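Local structure of monalysin (Pseudomonas entomophila, 4MKO) at residues A[26-38]-A[49-61]. The protein forms pores in host cell membranes as an aerolysin-like beta-barrel toxin, contributing to intestinal damage and lethality in Drosophila. Numbering follows the deposited sequence.
Sequences PKQGCWVDGITVY and GTYTRPVFAYLQY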
ATOM      1  N   PRO A  26      -0.273  19.612  -6.226  1.00 14.60           N
ATOM      2  CA  PRO A  26      -0.296  18.187  -6.618  1.00 14.25           C
ATOM      3  C   PRO A  26       0.010  17.261  -5.442  1.00 17.08           C
ATOM      4  O   PRO A  26       0.842  17.587  -4.598  1.00 17.59           O
ATOM      5  CB  PRO A  26       0.817  18.090  -7.673  1.00 16.20           C
ATOM      6  CG  PRO A  26       1.001  19.479  -8.177  1.00 21.13           C
ATOM      7  CD  PRO A  26       0.803  20.328  -6.959  1.00 16.68           C
ATOM      8  N   LYS A  27      -0.667  16.111  -5.391  1.00 12.78           N
ATOM      9  CA  LYS A  27      -0.518  15.150  -4.291  1.00 12.39           C
ATOM     10  C   LYS A  27       0.071  13.840  -4.801  1.00 16.42           C
ATOM     11  O   LYS A  27      -0.277  13.403  -5.901  1.00 18.88           O
ATOM     12  CB  LYS A  27      -1.887  14.904  -3.610  1.00 13.99           C
ATOM     13  CG  LYS A  27      -2.597  16.167  -3.058  1.00 16.99           C
ATOM     14  CD  LYS A  27      -1.709  17.038  -2.146  1.00 20.68           C
ATOM     15  CE  LYS A  27      -2.443  18.227  -1.575  1.00 24.57           C
ATOM     16  NZ  LYS A  27      -3.218  17.838  -0.368  1.00 32.92           N
ATOM     17  N   GLN A  28       0.999  13.239  -4.035  1.00 11.16           N
ATOM     18  CA  GLN A  28       1.623  11.966  -4.432  1.00  9.78           C
ATOM     19  C   GLN A  28       1.276  10.856  -3.437  1.00 12.74           C
ATOM     20  O   GLN A  28       1.116   9.706  -3.829  1.00 12.85           O
ATOM     21  CB  GLN A  28       3.154  12.097  -4.463  1.00 11.01           C
ATOM     22  CG  GLN A  28       3.721  12.847  -5.661  1.00 20.74           C
ATOM     23  CD  GLN A  28       5.209  12.991  -5.501  1.00 28.42           C
ATOM     24  OE1 GLN A  28       5.702  13.573  -4.523  1.00 21.85           O
ATOM     25  NE2 GLN A  28       5.960  12.438  -6.440  1.00 22.84           N
ATOM     26  N   GLY A  29       1.260  11.192  -2.153  1.00  9.86           N
ATOM     27  CA  GLY A  29       1.033  10.178  -1.131  1.00  9.72           C
ATOM     28  C   GLY A  29       1.144  10.695   0.284  1.00 10.99           C
ATOM     29  O   GLY A  29       1.475  11.862   0.521  1.00  8.92           O
ATOM     30  N   CYS A  30       0.791   9.831   1.233  1.00  7.76           N
ATOM     31  CA  CYS A  30       0.801  10.206   2.630  1.00  8.20           C
ATOM     32  C   CYS A  30       1.182   9.019   3.505  1.00 10.04           C
ATOM     33  O   CYS A  30       0.971   7.864   3.113  1.00  8.54           O
ATOM     34  CB  CYS A  30      -0.545  10.810   3.039  1.00  9.13           C
ATOM     35  SG  CYS A  30      -1.971   9.689   2.891  1.00 13.64           S
ATOM     36  N   TRP A  31       1.767   9.311   4.672  1.00  6.79           N
ATOM     37  CA  TRP A  31       2.015   8.296   5.699  1.00  6.04           C
ATOM     38  C   TRP A  31       0.641   8.017   6.288  1.00  9.16           C
ATOM     39  O   TRP A  31      -0.206   8.916   6.354  1.00 10.30           O
ATOM     40  CB  TRP A  31       2.946   8.840   6.783  1.00  5.84           C
ATOM     41  CG  TRP A  31       4.342   9.081   6.292  1.00  7.19           C
ATOM     42  CD1 TRP A  31       4.838  10.239   5.766  1.00 10.10           C
ATOM     43  CD2 TRP A  31       5.403   8.120   6.224  1.00  6.76           C
ATOM     44  NE1 TRP A  31       6.170  10.085   5.463  1.00  9.19           N
ATOM     45  CE2 TRP A  31       6.537   8.784   5.703  1.00 10.74           C
ATOM     46  CE3 TRP A  31       5.511   6.755   6.560  1.00  7.97           C
ATOM     47  CZ2 TRP A  31       7.766   8.136   5.513  1.00  9.55           C
ATOM     48  CZ3 TRP A  31       6.736   6.114   6.385  1.00  8.66           C
ATOM     49  CH2 TRP A  31       7.847   6.800   5.865  1.00  9.39           C
ATOM     50  N   VAL A  32       0.397   6.776   6.690  1.00  5.28           N
ATOM     51  CA  VAL A  32      -0.902   6.378   7.238  1.00  5.75           C
ATOM     52  C   VAL A  32      -0.718   5.972   8.695  1.00  8.87           C
ATOM     53  O   VAL A  32       0.134   5.131   8.982  1.00  9.30           O
ATOM     54  CB  VAL A  32      -1.518   5.209   6.407  1.00  9.92           C
ATOM     55  CG1 VAL A  32      -2.807   4.681   7.057  1.00  9.09           C
ATOM     56  CG2 VAL A  32      -1.784   5.645   4.970  1.00  9.79           C
ATOM     57  N   ASP A  33      -1.533   6.541   9.590  1.00  7.36           N
ATOM     58  CA  ASP A  33      -1.541   6.198  11.019  1.00  7.70           C
ATOM     59  C   ASP A  33      -2.601   5.100  11.150  1.00 10.53           C
ATOM     60  O   ASP A  33      -3.808   5.371  11.069  1.00 10.37           O
ATOM     61  CB  ASP A  33      -1.922   7.441  11.858  1.00  9.85           C
ATOM     62  CG  ASP A  33      -2.202   7.199  13.337  1.00 16.65           C
ATOM     63  OD1 ASP A  33      -1.969   6.067  13.814  1.00 16.31           O
ATOM     64  OD2 ASP A  33      -2.647   8.142  14.015  1.00 20.30           O
ATOM     65  N   GLY A  34      -2.135   3.864  11.256  1.00  8.05           N
ATOM     66  CA  GLY A  34      -3.015   2.708  11.362  1.00  6.07           C
ATOM     67  C   GLY A  34      -2.619   1.804  12.507  1.00  8.74           C
ATOM     68  O   GLY A  34      -1.524   1.947  13.060  1.00  7.77           O
ATOM     69  N   ILE A  35      -3.507   0.860  12.857  1.00  4.68           N
ATOM     70  CA  ILE A  35      -3.260  -0.085  13.956  1.00  4.30           C
ATOM     71  C   ILE A  35      -2.376  -1.253  13.524  1.00  7.49           C
ATOM     72  O   ILE A  35      -2.277  -1.568  12.330  1.00  7.26           O
ATOM     73  CB  ILE A  35      -4.604  -0.609  14.568  1.00  6.52           C
ATOM     74  CG1 ILE A  35      -5.430  -1.414  13.532  1.00  7.38           C
ATOM     75  CG2 ILE A  35      -5.438   0.569  15.204  1.00  8.08           C
ATOM     76  CD1 ILE A  35      -6.273  -2.532  14.145  1.00  8.87           C
ATOM     77  N   THR A  36      -1.802  -1.939  14.519  1.00  4.17           N
ATOM     78  CA  THR A  36      -1.059  -3.153  14.279  1.00  3.95           C
ATOM     79  C   THR A  36      -1.960  -4.346  14.635  1.00  7.23           C
ATOM     80  O   THR A  36      -2.665  -4.305  15.647  1.00  8.74           O
ATOM     81  CB  THR A  36       0.245  -3.205  15.111  1.00  8.42           C
ATOM     82  OG1 THR A  36       1.052  -2.052  14.827  1.00  5.52           O
ATOM     83  CG2 THR A  36       1.035  -4.491  14.855  1.00  6.59           C
ATOM     84  N   VAL A  37      -1.946  -5.372  13.789  1.00  4.60           N
ATOM     85  CA  VAL A  37      -2.665  -6.648  14.021  1.00  5.22           C
ATOM     86  C   VAL A  37      -1.652  -7.783  13.978  1.00  9.36           C
ATOM     87  O   VAL A  37      -0.513  -7.570  13.553  1.00  7.77           O
ATOM     88  CB  VAL A  37      -3.831  -6.901  13.037  1.00  7.94           C
ATOM     89  CG1 VAL A  37      -4.888  -5.794  13.136  1.00  7.48           C
ATOM     90  CG2 VAL A  37      -3.331  -7.124  11.598  1.00  7.89           C
ATOM     91  N   TYR A  38      -2.055  -8.985  14.426  1.00  5.95           N
ATOM     92  CA  TYR A  38      -1.156 -10.135  14.450  1.00  7.19           C
ATOM     93  C   TYR A  38      -1.884 -11.367  13.938  1.00 11.57           C
ATOM     94  O   TYR A  38      -2.987 -11.665  14.389  1.00 11.51           O
ATOM     95  CB  TYR A  38      -0.609 -10.382  15.871  1.00  9.43           C
ATOM     96  CG  TYR A  38       0.337 -11.561  15.941  1.00 10.49           C
ATOM     97  CD1 TYR A  38      -0.140 -12.853  16.159  1.00 13.19           C
ATOM     98  CD2 TYR A  38       1.711 -11.385  15.805  1.00 11.51           C
ATOM     99  CE1 TYR A  38       0.728 -13.945  16.218  1.00 11.84           C
ATOM    100  CE2 TYR A  38       2.587 -12.473  15.842  1.00 12.35           C
ATOM    101  CZ  TYR A  38       2.089 -13.750  16.050  1.00 18.28           C
ATOM    102  OH  TYR A  38       2.945 -14.829  16.103  1.00 19.48           O
ATOM    103  N   GLY A  49       3.784 -16.194  12.057  1.00  7.60           N
ATOM    104  CA  GLY A  49       3.072 -15.275  12.937  1.00  7.11           C
ATOM    105  C   GLY A  49       3.600 -13.894  12.613  1.00 10.61           C
ATOM    106  O   GLY A  49       4.778 -13.614  12.856  1.00  8.80           O
ATOM    107  N   THR A  50       2.739 -13.035  12.054  1.00  7.74           N
ATOM    108  CA  THR A  50       3.161 -11.737  11.522  1.00  7.10           C
ATOM    109  C   THR A  50       2.436 -10.541  12.088  1.00  9.10           C
ATOM    110  O   THR A  50       1.208 -10.547  12.149  1.00  9.88           O
ATOM    111  CB  THR A  50       3.022 -11.777   9.992  1.00 13.17           C
ATOM    112  OG1 THR A  50       3.672 -12.934   9.460  1.00  8.79           O
ATOM    113  CG2 THR A  50       3.521 -10.505   9.299  1.00  9.79           C
ATOM    114  N   TYR A  51       3.191  -9.480  12.435  1.00  6.02           N
ATOM    115  CA  TYR A  51       2.600  -8.212  12.851  1.00  5.54           C
ATOM    116  C   TYR A  51       2.439  -7.403  11.564  1.00  8.47           C
ATOM    117  O   TYR A  51       3.380  -7.347  10.762  1.00  7.64           O
ATOM    118  CB  TYR A  51       3.512  -7.440  13.822  1.00  6.79           C
ATOM    119  CG  TYR A  51       3.665  -8.077  15.189  1.00  6.86           C
ATOM    120  CD1 TYR A  51       4.675  -9.005  15.440  1.00  9.08           C
ATOM    121  CD2 TYR A  51       2.815  -7.731  16.240  1.00  6.67           C
ATOM    122  CE1 TYR A  51       4.828  -9.586  16.702  1.00  8.85           C
ATOM    123  CE2 TYR A  51       2.944  -8.320  17.500  1.00  7.31           C
ATOM    124  CZ  TYR A  51       3.960  -9.239  17.727  1.00 12.47           C
ATOM    125  OH  TYR A  51       4.089  -9.800  18.972  1.00 11.45           O
ATOM    126  N   THR A  52       1.264  -6.793  11.355  1.00  4.12           N
ATOM    127  CA  THR A  52       1.026  -5.974  10.162  1.00  4.33           C
ATOM    128  C   THR A  52       0.423  -4.653  10.559  1.00  7.52           C
ATOM    129  O   THR A  52      -0.452  -4.627  11.411  1.00  6.01           O
ATOM    130  CB  THR A  52       0.059  -6.716   9.196  1.00  8.48           C
ATOM    131  OG1 THR A  52       0.699  -7.885   8.712  1.00  7.30           O
ATOM    132  CG2 THR A  52      -0.389  -5.851   8.001  1.00  7.53           C
ATOM    133  N   ARG A  53       0.840  -3.552   9.909  1.00  4.73           N
ATOM    134  CA  ARG A  53       0.177  -2.267  10.122  1.00  5.00           C
ATOM    135  C   ARG A  53       0.211  -1.484   8.817  1.00  5.79           C
ATOM    136  O   ARG A  53       1.173  -1.635   8.058  1.00  4.18           O
ATOM    137  CB  ARG A  53       0.800  -1.450  11.284  1.00  4.95           C
ATOM    138  CG  ARG A  53       2.273  -1.067  11.081  1.00  4.95           C
ATOM    139  CD  ARG A  53       2.620   0.196  11.880  1.00  7.12           C
ATOM    140  NE  ARG A  53       1.943   1.369  11.310  1.00  7.11           N
ATOM    141  CZ  ARG A  53       1.855   2.567  11.887  1.00 11.87           C
ATOM    142  NH1 ARG A  53       2.409   2.785  13.081  1.00  6.27           N
ATOM    143  NH2 ARG A  53       1.214   3.553  11.281  1.00  7.54           N
ATOM    144  N   PRO A  54      -0.798  -0.625   8.546  1.00  4.57           N
ATOM    145  CA  PRO A  54      -0.700   0.239   7.351  1.00  4.03           C
ATOM    146  C   PRO A  54       0.376   1.276   7.620  1.00  5.77           C
ATOM    147  O   PRO A  54       0.524   1.706   8.770  1.00  5.58           O
ATOM    148  CB  PRO A  54      -2.089   0.935   7.267  1.00  5.68           C
ATOM    149  CG  PRO A  54      -2.940   0.322   8.357  1.00  9.34           C
ATOM    150  CD  PRO A  54      -1.990  -0.294   9.362  1.00  5.75           C
ATOM    151  N   VAL A  55       1.113   1.706   6.583  1.00  3.14           N
ATOM    152  CA  VAL A  55       2.151   2.726   6.801  1.00  3.86           C
ATOM    153  C   VAL A  55       2.114   3.869   5.793  1.00  6.30           C
ATOM    154  O   VAL A  55       2.652   4.944   6.076  1.00  5.73           O
ATOM    155  CB  VAL A  55       3.588   2.128   6.886  1.00  6.18           C
ATOM    156  CG1 VAL A  55       3.786   1.332   8.187  1.00  6.30           C
ATOM    157  CG2 VAL A  55       3.942   1.281   5.642  1.00  6.14           C
ATOM    158  N   PHE A  56       1.600   3.602   4.585  1.00  4.98           N
ATOM    159  CA  PHE A  56       1.650   4.629   3.543  1.00  4.52           C
ATOM    160  C   PHE A  56       0.536   4.424   2.545  1.00  6.77           C
ATOM    161  O   PHE A  56      -0.022   3.337   2.439  1.00  5.80           O
ATOM    162  CB  PHE A  56       3.027   4.538   2.839  1.00  5.76           C
ATOM    163  CG  PHE A  56       3.500   5.841   2.221  1.00  6.47           C
ATOM    164  CD1 PHE A  56       4.083   6.830   3.006  1.00  8.29           C
ATOM    165  CD2 PHE A  56       3.400   6.058   0.852  1.00  8.62           C
ATOM    166  CE1 PHE A  56       4.510   8.036   2.442  1.00 10.34           C
ATOM    167  CE2 PHE A  56       3.848   7.256   0.284  1.00 10.39           C
ATOM    168  CZ  PHE A  56       4.391   8.239   1.084  1.00  9.32           C
ATOM    169  N   ALA A  57       0.197   5.475   1.821  1.00  4.08           N
ATOM    170  CA  ALA A  57      -0.801   5.363   0.751  1.00  4.08           C
ATOM    171  C   ALA A  57      -0.317   6.252  -0.348  1.00  8.99           C
ATOM    172  O   ALA A  57       0.139   7.363  -0.066  1.00  8.45           O
ATOM    173  CB  ALA A  57      -2.173   5.796   1.232  1.00  5.02           C
ATOM    174  N   TYR A  58      -0.339   5.761  -1.590  1.00  4.99           N
ATOM    175  CA  TYR A  58       0.145   6.617  -2.674  1.00  5.18           C
ATOM    176  C   TYR A  58      -0.644   6.403  -3.946  1.00  8.84           C
ATOM    177  O   TYR A  58      -1.409   5.442  -4.050  1.00  8.68           O
ATOM    178  CB  TYR A  58       1.664   6.485  -2.895  1.00  6.30           C
ATOM    179  CG  TYR A  58       2.082   5.175  -3.512  1.00  5.44           C
ATOM    180  CD1 TYR A  58       2.296   4.047  -2.723  1.00  6.67           C
ATOM    181  CD2 TYR A  58       2.321   5.072  -4.880  1.00  6.98           C
ATOM    182  CE1 TYR A  58       2.709   2.843  -3.285  1.00  6.41           C
ATOM    183  CE2 TYR A  58       2.734   3.869  -5.453  1.00  7.81           C
ATOM    184  CZ  TYR A  58       2.914   2.755  -4.648  1.00 12.12           C
ATOM    185  OH  TYR A  58       3.325   1.568  -5.174  1.00  9.36           O
ATOM    186  N   LEU A  59      -0.438   7.290  -4.914  1.00  6.11           N
ATOM    187  CA  LEU A  59      -1.142   7.219  -6.191  1.00  5.25           C
ATOM    188  C   LEU A  59      -0.241   6.548  -7.217  1.00  8.74           C
ATOM    189  O   LEU A  59       0.867   7.037  -7.499  1.00  9.48           O
ATOM    190  CB  LEU A  59      -1.512   8.639  -6.641  1.00  5.12           C
ATOM    191  CG  LEU A  59      -2.615   9.345  -5.844  1.00  9.45           C
ATOM    192  CD1 LEU A  59      -2.840  10.748  -6.375  1.00  9.77           C
ATOM    193  CD2 LEU A  59      -3.909   8.552  -5.875  1.00  8.93           C
ATOM    194  N   GLN A  60      -0.682   5.406  -7.744  1.00  6.66           N
ATOM    195  CA  GLN A  60       0.126   4.722  -8.746  1.00  6.98           C
ATOM    196  C   GLN A  60      -0.443   4.994 -10.129  1.00  9.57           C
ATOM    197  O   GLN A  60      -1.656   5.035 -10.320  1.00  8.70           O
ATOM    198  CB  GLN A  60       0.275   3.226  -8.455  1.00  9.27           C
ATOM    199  CG  GLN A  60      -0.856   2.347  -8.962  1.00  8.19           C
ATOM    200  CD  GLN A  60      -0.553   0.874  -8.789  1.00 16.98           C
ATOM    201  OE1 GLN A  60       0.510   0.467  -8.278  1.00 11.74           O
ATOM    202  NE2 GLN A  60      -1.520   0.045  -9.150  1.00 10.87           N
ATOM    203  N   TYR A  61       0.445   5.199 -11.079  1.00  6.68           N
ATOM    204  CA  TYR A  61       0.089   5.535 -12.459  1.00  6.78           C
ATOM    205  C   TYR A  61      -0.818   4.498 -13.143  1.00 10.67           C
ATOM    206  O   TYR A  61      -0.550   3.299 -13.063  1.00 12.18           O
ATOM    207  CB  TYR A  61       1.381   5.714 -13.254  1.00  8.23           C
ATOM    208  CG  TYR A  61       1.160   6.143 -14.686  1.00  9.53           C
ATOM    209  CD1 TYR A  61       0.853   7.465 -15.001  1.00 11.24           C
ATOM    210  CD2 TYR A  61       1.253   5.224 -15.731  1.00 11.09           C
ATOM    211  CE1 TYR A  61       0.648   7.864 -16.325  1.00 11.85           C
ATOM    212  CE2 TYR A  61       1.053   5.611 -17.055  1.00 12.47           C
ATOM    213  CZ  TYR A  61       0.747   6.930 -17.345  1.00 16.60           C
ATOM    214  OH  TYR A  61       0.539   7.317 -18.646  1.00 15.46           O
TER
HETATM  215  O   HOH W   1       2.315   9.047  -6.384  1.00 16.09           O
HETATM  216  O   HOH W   2       2.963   5.428   8.764  1.00 18.64           O
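Cys30 and Ala57 exchange two backbone hydrogen bonds (Ala57 N to Cys30 O 2.8 Å), and Val37 and Thr52 do the same, so residues 26-38 and 49-61 pair antiparallel at two places. Between them the register slips by two residues as 33-36 loops outward, illustrating how a beta hairpin can absorb an interruption. Arg53 bridges this gap: bent at chi3 (-69°), it grips the carbonyl oxygen of the next residue, Pro54 O, side-on through NE (2.9 Å) and NH2. The same NH2 also reaches Val32 O in a weak bond. Gly34 O lies over the guanidinium face, and a water joins Val32 O to Val55 O. Beside the break, the two methyls of Val32 divide the apolar contact, CG1 against Pro54 CB and CG2 against Ala57 CB. T-shaped aromatic pairs mark both paired regions: the Phe56 edge meets the Trp31 face with planes at 89°, and the Tyr38 edge, CD2 leading, meets the Tyr51 face at 65°. Cys30 SG binds a mercury ion. Val55 and Phe56 form a classic beta bulge opposite Val146 of strand 136-151, which flanks 49-61; strand 9-10 runs parallel beside 29-32, and helix 201-211 packs on Trp31, Val55 and Tyr58.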